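Local coordinates for charybdin (Charybdis maritima, PDB 2B7U), which belongs to the ribosome-inactivating proteins of plants, a family whose chain combines a mixed beta sheet with many helices, at residues 33-37 with 75-79; 56-60 with 71-76. One frame throughout, in Å; residues are numbered along the deposited sequence. Where two conformers were deposited one is given.

Interaction 1. Residues 33-37 with 75-79; sequences RSLAT and RDDLV
Arg75 and Leu78, in the loop between strands 67-74 and 80-84, meet the C-terminal end of helix 21-35 in a buried contact that is part polar and part apolar. The polar part converges on one atom. The backbone oxygen of Leu35 accepts two weak hydrogen bonds from the same guanidinium group, from Arg75 NE at 3.4 Å and from Arg75 NH1 at 3.3 Å. Leu35 O lies near the guanidinium plane, at the edge that NE and NH1 share. Ser34 O approaches differently, over a face of the group; although it is 3.1 Å from Arg75 NH1, the angle is too poor for a hydrogen bond. The side chain reaches the helix because it is stretched from CG to NE, with CG anti to the backbone N (chi1 -169°).

Ala36 is the first residue to leave helical backbone geometry, which places these carbonyls at the end of the helix, where oxygens run out of amide partners along the chain. A positive guanidinium here would probably interact favourably with the helix dipole. The contact joins the first helix of the ribosome-inactivating protein fold to the main sheet, from whose third strand the loop emerges.

The apolar part lies next to it. Leu35 CD2 slides past the aliphatic stem of Arg75, 3.8 Å from CG, while Leu35 CD1 and Leu78 CD2 touch tip to tip at 3.7 Å. Thr169 of helix 151-170 and Phe58 of strand 56-64 also pack against both leucines. Leu78 has a positive phi (59°), and the loop is shaped around it by an Asx turn: Val79 N donates to Asp77 OD2 at 3.2 Å, meeting the carboxylate from above its plane.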
# COMPACT_ATOMS: atom_id res chain seq x y z
N ARG A 33 7.44 10.72 -1.53
CA ARG A 33 7.76 12.05 -1.07
C ARG A 33 6.52 12.76 -0.51
O ARG A 33 6.62 13.45 0.49
CB ARG A 33 8.36 12.84 -2.23
CG ARG A 33 8.76 14.21 -1.87
CD ARG A 33 9.10 14.93 -3.16
NE ARG A 33 10.45 15.47 -3.19
CZ ARG A 33 10.76 16.74 -3.46
NH1 ARG A 33 12.04 17.10 -3.48
NH2 ARG A 33 9.83 17.65 -3.71
N SER A 34 5.37 12.59 -1.16
CA SER A 34 4.12 13.24 -0.75
C SER A 34 3.66 12.71 0.59
O SER A 34 3.05 13.43 1.37
CB SER A 34 3.00 13.01 -1.76
OG SER A 34 3.26 13.72 -2.97
N LEU A 35 3.96 11.45 0.85
CA LEU A 35 3.53 10.79 2.08
C LEU A 35 4.41 11.09 3.28
O LEU A 35 4.00 10.91 4.44
CB LEU A 35 3.47 9.28 1.87
CG LEU A 35 2.41 8.73 0.92
CD1 LEU A 35 2.71 7.30 0.44
CD2 LEU A 35 1.01 8.80 1.56
N ALA A 36 5.65 11.48 3.02
CA ALA A 36 6.64 11.63 4.07
C ALA A 36 6.29 12.67 5.11
O ALA A 36 5.75 13.74 4.77
CB ALA A 36 7.97 12.01 3.47
N THR A 37 6.63 12.38 6.35
CA THR A 37 6.69 13.44 7.38
C THR A 37 8.10 13.83 7.71
O THR A 37 8.39 15.00 7.87
CB THR A 37 5.99 13.03 8.70
OG1 THR A 37 6.80 12.08 9.42
CG2 THR A 37 4.65 12.54 8.42
N ARG A 75 -3.05 7.34 5.34
CA ARG A 75 -1.75 7.95 5.13
C ARG A 75 -0.72 7.42 6.10
O ARG A 75 0.48 7.52 5.82
CB ARG A 75 -1.83 9.47 5.21
CG ARG A 75 -0.56 10.10 4.72
CD ARG A 75 -0.55 11.60 4.78
NE ARG A 75 0.82 12.10 4.64
CZ ARG A 75 1.12 13.38 4.55
NH1 ARG A 75 2.40 13.76 4.43
NH2 ARG A 75 0.15 14.30 4.55
N ASP A 76 -1.17 6.86 7.21
CA ASP A 76 -0.24 6.37 8.22
C ASP A 76 0.17 4.92 8.03
O ASP A 76 1.27 4.54 8.37
CB ASP A 76 -0.76 6.65 9.64
CG ASP A 76 -2.14 6.08 9.89
OD1 ASP A 76 -2.82 5.64 8.93
OD2 ASP A 76 -2.56 6.12 11.06
N ASP A 77 -0.70 4.08 7.48
CA ASP A 77 -0.33 2.69 7.26
C ASP A 77 -0.49 2.18 5.83
O ASP A 77 -0.21 1.01 5.58
CB ASP A 77 -1.03 1.78 8.28
CG ASP A 77 -2.51 1.73 8.10
OD1 ASP A 77 -3.21 1.06 8.92
OD2 ASP A 77 -3.03 2.34 7.15
N LEU A 78 -0.88 3.05 4.91
CA LEU A 78 -1.05 2.75 3.50
C LEU A 78 -2.08 1.64 3.21
O LEU A 78 -2.06 1.01 2.16
CB LEU A 78 0.30 2.44 2.84
CG LEU A 78 1.28 3.60 2.88
CD1 LEU A 78 2.58 3.26 2.11
CD2 LEU A 78 0.69 4.89 2.39
N VAL A 79 -3.04 1.49 4.11
CA VAL A 79 -4.10 0.53 3.94
C VAL A 79 -5.25 1.15 3.14
O VAL A 79 -5.70 2.27 3.40
CB VAL A 79 -4.60 0.02 5.30
CG1 VAL A 79 -5.83 -0.83 5.17
CG2 VAL A 79 -3.51 -0.79 6.01

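Interaction 2. Residues 56-60 with 71-76; sequences RGFDL and VRIHRD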
# COMPACT_ATOMS: atom_id res chain seq x y z
N ARG A 56 -5.91 10.05 9.02
CA ARG A 56 -5.44 10.87 7.91
C ARG A 56 -5.44 9.96 6.70
O ARG A 56 -4.99 8.83 6.81
CB ARG A 56 -4.00 11.33 8.13
CG ARG A 56 -3.75 12.28 9.31
CD ARG A 56 -2.26 12.70 9.44
NE ARG A 56 -1.80 13.56 8.35
CZ ARG A 56 -0.64 14.21 8.34
NH1 ARG A 56 0.21 14.11 9.36
NH2 ARG A 56 -0.32 14.97 7.31
N GLY A 57 -5.90 10.47 5.56
CA GLY A 57 -5.86 9.70 4.32
C GLY A 57 -5.39 10.52 3.14
O GLY A 57 -5.08 11.70 3.27
N PHE A 58 -5.32 9.88 1.98
CA PHE A 58 -5.09 10.56 0.72
C PHE A 58 -5.90 9.84 -0.35
O PHE A 58 -6.32 8.70 -0.15
CB PHE A 58 -3.61 10.60 0.35
CG PHE A 58 -3.01 9.26 0.03
CD1 PHE A 58 -2.82 8.87 -1.29
CD2 PHE A 58 -2.59 8.41 1.04
CE1 PHE A 58 -2.21 7.65 -1.59
CE2 PHE A 58 -2.00 7.19 0.76
CZ PHE A 58 -1.82 6.80 -0.56
N ASP A 59 -6.12 10.51 -1.47
CA ASP A 59 -6.84 9.91 -2.58
C ASP A 59 -5.94 9.64 -3.78
O ASP A 59 -5.05 10.43 -4.10
CB ASP A 59 -7.96 10.85 -3.02
CG ASP A 59 -9.22 10.68 -2.22
OD1 ASP A 59 -9.31 9.81 -1.32
OD2 ASP A 59 -10.18 11.44 -2.52
N LEU A 60 -6.17 8.49 -4.41
CA LEU A 60 -5.43 8.04 -5.59
C LEU A 60 -6.45 7.92 -6.72
O LEU A 60 -7.29 7.05 -6.70
CB LEU A 60 -4.78 6.68 -5.32
CG LEU A 60 -4.18 5.94 -6.51
CD1 LEU A 60 -3.06 6.75 -7.16
CD2 LEU A 60 -3.71 4.53 -6.09
N VAL A 71 -9.46 5.94 -5.21
CA VAL A 71 -9.29 5.07 -4.04
C VAL A 71 -8.82 5.92 -2.87
O VAL A 71 -7.94 6.76 -3.02
CB VAL A 71 -8.27 3.94 -4.33
CG1 VAL A 71 -8.19 3.01 -3.17
CG2 VAL A 71 -8.72 3.16 -5.60
N ARG A 72 -9.40 5.70 -1.70
CA ARG A 72 -9.02 6.45 -0.49
C ARG A 72 -8.21 5.52 0.39
O ARG A 72 -8.61 4.40 0.65
CB ARG A 72 -10.24 6.91 0.26
CG ARG A 72 -9.94 7.89 1.34
CD ARG A 72 -11.12 8.82 1.61
NE ARG A 72 -11.39 9.73 0.49
CZ ARG A 72 -12.44 10.55 0.45
NH1 ARG A 72 -13.33 10.56 1.44
NH2 ARG A 72 -12.61 11.35 -0.60
N ILE A 73 -7.02 5.99 0.77
CA ILE A 73 -6.03 5.17 1.46
C ILE A 73 -5.57 5.87 2.74
O ILE A 73 -5.36 7.08 2.74
CB ILE A 73 -4.83 4.96 0.51
CG1 ILE A 73 -5.30 4.25 -0.77
CG2 ILE A 73 -3.73 4.14 1.18
CD1 ILE A 73 -4.28 4.15 -1.88
N HIS A 74 -5.35 5.10 3.80
CA HIS A 74 -4.78 5.65 5.04
C HIS A 74 -3.33 6.13 4.85
O HIS A 74 -2.50 5.41 4.30
CB HIS A 74 -4.79 4.60 6.14
CG HIS A 74 -6.14 4.25 6.63
ND1 HIS A 74 -6.75 4.93 7.65
CD2 HIS A 74 -7.01 3.29 6.24
CE1 HIS A 74 -7.94 4.40 7.88
NE2 HIS A 74 -8.12 3.39 7.04
N ARG A 75 -3.05 7.34 5.34
CA ARG A 75 -1.75 7.95 5.13
C ARG A 75 -0.72 7.42 6.10
O ARG A 75 0.48 7.52 5.82
CB ARG A 75 -1.83 9.47 5.21
CG ARG A 75 -0.56 10.10 4.72
CD ARG A 75 -0.55 11.60 4.78
NE ARG A 75 0.82 12.10 4.64
CZ ARG A 75 1.12 13.38 4.55
NH1 ARG A 75 2.40 13.76 4.43
NH2 ARG A 75 0.15 14.30 4.55
N ASP A 76 -1.17 6.86 7.21
CA ASP A 76 -0.24 6.37 8.22
C ASP A 76 0.17 4.92 8.03
O ASP A 76 1.27 4.54 8.37
CB ASP A 76 -0.76 6.65 9.64
CG ASP A 76 -2.14 6.08 9.89
OD1 ASP A 76 -2.82 5.64 8.93
OD2 ASP A 76 -2.56 6.12 11.06
O HOH W 1 -5.39 6.98 8.95
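Phe58 holds CG between its backbone N and carbonyl carbon (chi1 67°), and Ile73 holds CG2 anti to its own backbone N; together these torsions lay the ring against the isoleucine. Ile73 CB sits over the ring face, 4.0 Å from the Phe58 centroid and 28° off the normal, a CH-pi contact, and Ile73 CG2 comes to 3.5 Å from Phe58 CE2. The two residues form a hydrogen-bonded pair of the antiparallel beta hairpin made by strands 56-64 and 67-74, inside the mixed sheet of the protein; Phe58 N donates to Ile73 O at 2.9 Å and Ile73 N returns a bond to Phe58 O. Leu60 and Val71 form the next hydrogen-bonded pair along the ladder. Phe10 of the neighbouring strand 7-15 meets the Phe58 ring nearly parallel.

The opposite face of the sheet carries the non-hydrogen-bonded pair Asp59 and Arg72, a side-on salt bridge. Arg72 bends at chi3 and presents NE to Asp59 OD1 (2.8 Å) and NH2 to Asp59 OD2 (3.1 Å). Both oxygens use their syn lone pairs, and with the planes only 17° apart the two groups are nearly coplanar. Trp91 gives this arginine a cation-pi partner as well.

At the strand ends Arg75 N donates to Arg56 O at 2.9 Å. The side chains of these arginines cross, bringing the like-charged NH2 atoms of Arg56 and Arg75 to 2.9 Å, a pair of donors that cannot bond; Arg56 NH1 is held by Tyr49 OH, but its NE is buried without a partner. His74, whose NE2 bonds Arg81 NE, meets water 1 at its ring edge, the water oxygen lying in the ring plane 2.8 Å from His74 ND1 and also within hydrogen-bonding distance of Arg56 O and Asp76 OD1.

In the fold
Interactions 1 and 2 have centres about 8 Å apart and share Arg75 and Asp76, the residues through which strand 67-74 runs out into the loop. The main chain of Arg75 belongs to interaction 2 and its guanidinium to interaction 1. The apolar side chains of the two contacts are continuous, since Leu35 CD2 lies 3.5 Å from Phe58 CE2. The loop backbone packs on the hairpin as well, with Leu78 C 3.6 Å from Ile73 CG2. Beyond the turn the chain folds back on itself, with Val79 O 2.9 Å from His74 N, a probable hydrogen bond. Leu35 and Leu78 of interaction 1 both rest on Phe58 of interaction 2.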